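Local coordinates for putative agmatinase (Clostridium difficile, PDB 3LHL), which probably hydrolyses agmatine to putrescine and urea at a manganese centre, as a member of the arginase family, at residues I118-H123 against L203-A208. Residues are numbered along the deposited sequence; the frame is centred on the assembly and turned at random.
Sequences IHFDAH and LDVLDA. With MN (manganese (II) ion), chain C; MN (manganese (II) ion), chain B.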
ATOM      1  N   ILE A 118       5.854  -5.982  -3.514  1.00 19.37           N
ATOM      2  CA  ILE A 118       4.944  -6.877  -2.813  1.00 19.78           C
ATOM      3  C   ILE A 118       3.590  -6.179  -2.882  1.00 19.81           C
ATOM      4  O   ILE A 118       3.439  -5.040  -2.429  1.00 20.89           O
ATOM      5  CB  ILE A 118       5.398  -7.117  -1.354  1.00 19.90           C
ATOM      6  CG1 ILE A 118       6.664  -7.990  -1.364  1.00 21.06           C
ATOM      7  CG2 ILE A 118       4.286  -7.799  -0.552  1.00 17.96           C
ATOM      8  CD1 ILE A 118       7.198  -8.367   0.015  1.00 19.33           C
ATOM      9  N   HIS A 119       2.617  -6.871  -3.467  1.00 18.58           N
ATOM     10  CA  HIS A 119       1.282  -6.328  -3.694  1.00 16.66           C
ATOM     11  C   HIS A 119       0.124  -7.111  -3.056  1.00 16.59           C
ATOM     12  O   HIS A 119      -0.111  -8.272  -3.389  1.00 18.25           O
ATOM     13  CB  HIS A 119       1.100  -6.228  -5.214  1.00 16.75           C
ATOM     14  CG  HIS A 119      -0.272  -5.830  -5.664  1.00 17.79           C
ATOM     15  ND1 HIS A 119      -0.889  -4.665  -5.254  1.00 19.41           N
ATOM     16  CD2 HIS A 119      -1.114  -6.407  -6.555  1.00 17.11           C
ATOM     17  CE1 HIS A 119      -2.049  -4.542  -5.876  1.00 19.41           C
ATOM     18  NE2 HIS A 119      -2.209  -5.585  -6.671  1.00 19.66           N
ATOM     19  N   PHE A 120      -0.587  -6.469  -2.133  1.00 14.33           N
ATOM     20  CA  PHE A 120      -1.743  -7.071  -1.469  1.00 14.88           C
ATOM     21  C   PHE A 120      -2.973  -6.378  -2.040  1.00 15.22           C
ATOM     22  O   PHE A 120      -3.047  -5.146  -2.071  1.00 12.71           O
ATOM     23  CB  PHE A 120      -1.661  -6.873   0.048  1.00 15.04           C
ATOM     24  CG  PHE A 120      -0.707  -7.818   0.728  1.00 16.64           C
ATOM     25  CD1 PHE A 120      -1.109  -9.108   1.066  1.00 14.61           C
ATOM     26  CD2 PHE A 120       0.602  -7.431   0.998  1.00 15.63           C
ATOM     27  CE1 PHE A 120      -0.217 -10.003   1.665  1.00 15.85           C
ATOM     28  CE2 PHE A 120       1.504  -8.321   1.596  1.00 16.63           C
ATOM     29  CZ  PHE A 120       1.096  -9.605   1.929  1.00 14.69           C
ATOM     30  N   ASP A 121      -3.946  -7.165  -2.478  1.00 14.72           N
ATOM     31  CA  ASP A 121      -5.116  -6.581  -3.112  1.00 15.49           C
ATOM     32  C   ASP A 121      -6.186  -7.642  -3.354  1.00 16.35           C
ATOM     33  O   ASP A 121      -5.897  -8.844  -3.376  1.00 15.89           O
ATOM     34  CB  ASP A 121      -4.688  -6.006  -4.471  1.00 14.11           C
ATOM     35  CG  ASP A 121      -5.508  -4.796  -4.900  1.00 16.01           C
ATOM     36  OD1 ASP A 121      -6.759  -4.880  -4.930  1.00  9.87           O
ATOM     37  OD2 ASP A 121      -4.881  -3.761  -5.218  1.00 13.76           O
ATOM     38  N   ALA A 122      -7.421  -7.189  -3.544  1.00 15.11           N
ATOM     39  CA  ALA A 122      -8.523  -8.089  -3.846  1.00 15.36           C
ATOM     40  C   ALA A 122      -8.575  -8.145  -5.370  1.00 17.72           C
ATOM     41  O   ALA A 122      -9.079  -9.111  -5.957  1.00 20.14           O
ATOM     42  CB  ALA A 122      -9.815  -7.533  -3.304  1.00 14.32           C
ATOM     43  N   HIS A 123      -8.023  -7.106  -5.999  1.00 16.07           N
ATOM     44  CA  HIS A 123      -7.998  -6.986  -7.454  1.00 17.69           C
ATOM     45  C   HIS A 123      -6.591  -7.073  -8.041  1.00 18.02           C
ATOM     46  O   HIS A 123      -5.613  -6.662  -7.407  1.00 16.92           O
ATOM     47  CB  HIS A 123      -8.644  -5.661  -7.873  1.00 15.82           C
ATOM     48  CG  HIS A 123      -9.925  -5.374  -7.159  1.00 18.72           C
ATOM     49  ND1 HIS A 123      -9.967  -4.726  -5.941  1.00 16.36           N
ATOM     50  CD2 HIS A 123     -11.202  -5.726  -7.443  1.00 16.78           C
ATOM     51  CE1 HIS A 123     -11.214  -4.696  -5.506  1.00 18.09           C
ATOM     52  NE2 HIS A 123     -11.983  -5.297  -6.398  1.00 16.79           N
ATOM     53  N   LEU A 203      -6.006  -1.929   0.934  1.00 14.67           N
ATOM     54  CA  LEU A 203      -6.763  -2.446   2.065  1.00 14.79           C
ATOM     55  C   LEU A 203      -7.964  -3.323   1.719  1.00 15.74           C
ATOM     56  O   LEU A 203      -8.443  -4.063   2.579  1.00 14.18           O
ATOM     57  CB  LEU A 203      -7.192  -1.296   2.984  1.00 15.29           C
ATOM     58  CG  LEU A 203      -6.023  -0.519   3.615  1.00 18.90           C
ATOM     59  CD1 LEU A 203      -6.536   0.725   4.322  1.00 17.29           C
ATOM     60  CD2 LEU A 203      -5.266  -1.423   4.583  1.00 14.96           C
ATOM     61  N   ASP A 204      -8.463  -3.265   0.483  1.00 16.17           N
ATOM     62  CA  ASP A 204      -9.597  -4.126   0.156  1.00 16.01           C
ATOM     63  C   ASP A 204      -9.165  -5.583   0.019  1.00 14.96           C
ATOM     64  O   ASP A 204      -9.951  -6.431  -0.388  1.00 15.57           O
ATOM     65  CB  ASP A 204     -10.341  -3.671  -1.113  1.00 18.17           C
ATOM     66  CG  ASP A 204      -9.511  -3.791  -2.376  1.00 20.18           C
ATOM     67  OD1 ASP A 204      -8.605  -4.649  -2.448  1.00 21.20           O
ATOM     68  OD2 ASP A 204      -9.789  -3.023  -3.317  1.00 20.69           O
ATOM     69  N   VAL A 205      -7.909  -5.875   0.350  1.00 12.91           N
ATOM     70  CA  VAL A 205      -7.442  -7.251   0.298  1.00 14.02           C
ATOM     71  C   VAL A 205      -8.207  -7.964   1.416  1.00 14.58           C
ATOM     72  O   VAL A 205      -8.436  -9.174   1.365  1.00 14.61           O
ATOM     73  CB  VAL A 205      -5.914  -7.366   0.556  1.00 14.64           C
ATOM     74  CG1 VAL A 205      -5.576  -6.972   1.998  1.00 12.63           C
ATOM     75  CG2 VAL A 205      -5.454  -8.783   0.262  1.00 13.73           C
ATOM     76  N   LEU A 206      -8.603  -7.191   2.425  1.00 12.13           N
ATOM     77  CA  LEU A 206      -9.365  -7.725   3.546  1.00 13.66           C
ATOM     78  C   LEU A 206     -10.770  -8.028   3.035  1.00 13.98           C
ATOM     79  O   LEU A 206     -11.243  -7.379   2.101  1.00 13.77           O
ATOM     80  CB  LEU A 206      -9.432  -6.697   4.681  1.00 12.23           C
ATOM     81  CG  LEU A 206      -8.108  -6.412   5.394  1.00 14.53           C
ATOM     82  CD1 LEU A 206      -8.201  -5.104   6.164  1.00 14.12           C
ATOM     83  CD2 LEU A 206      -7.775  -7.571   6.323  1.00 13.60           C
ATOM     84  N   ASP A 207     -11.429  -9.013   3.634  1.00 14.20           N
ATOM     85  CA  ASP A 207     -12.776  -9.369   3.213  1.00 16.21           C
ATOM     86  C   ASP A 207     -13.700  -8.155   3.240  1.00 16.89           C
ATOM     87  O   ASP A 207     -13.567  -7.276   4.088  1.00 17.57           O
ATOM     88  CB  ASP A 207     -13.360 -10.457   4.111  1.00 19.31           C
ATOM     89  CG  ASP A 207     -14.756 -10.863   3.679  1.00 23.25           C
ATOM     90  OD1 ASP A 207     -14.889 -11.365   2.543  1.00 24.20           O
ATOM     91  OD2 ASP A 207     -15.715 -10.668   4.462  1.00 24.79           O
ATOM     92  N   ALA A 208     -14.641  -8.122   2.304  1.00 18.12           N
ATOM     93  CA  ALA A 208     -15.589  -7.021   2.202  1.00 18.95           C
ATOM     94  C   ALA A 208     -16.408  -6.779   3.468  1.00 18.98           C
ATOM     95  O   ALA A 208     -16.670  -5.632   3.818  1.00 21.42           O
ATOM     96  CB  ALA A 208     -16.525  -7.254   1.016  1.00 18.19           C
TER
HETATM   97 MN    MN C 302      -8.406  -3.266  -4.795  1.00 17.84          MN
HETATM   98 MN    MN B 301      -5.713  -1.869  -5.880  1.00 18.22          MN
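Asp-121 OD1 is gripped by a manganese ion that Asp-204 shares, at 2.3 Å, and by the backbone N-H of His-123. The latter bond is 2.8 Å from His-123 N to Asp-121 OD1 and comes from above the carboxylate plane. This Asx turn probably helps hold Asp-121 and His-123 in place as ligands of the same ion. His-123 ND1 also reaches the ion from 118-123, at 2.4 Å.

From 203-208, Asp-204 OD2 makes its main bond to this manganese at 2.0 Å. Asp-204 OD1 adds a long, weak contact to the ion at 2.7 Å. The N-H of Ala-122 meets OD1 nearly along the carboxylate C-O axis, at 3.0 Å from N to OD1 and with an angle of 147°. The His-123 ring stands steeply to the Asp-204 carboxylate, their planes 71° apart, with OD2 at the ring edge. The ion probably offsets the repulsion between the carboxylates of Asp-121 and Asp-204. Asp-121 OD2 binds the second manganese, so its carboxylate bridges the pair.

Val-205 CG2 packs against Asp-121 N and near Phe-120 CB. Asp-202 completes the first ion's protein ligands; His-98, Asp-125 and Asp-202 join Asp-121 at the second. Most ligands come from the C-terminal ends of adjacent parallel strands 115-120 and 196-202 and the loops after them. His-98, after strand 90-95, adds another. This is the binuclear manganese site of the arginase fold.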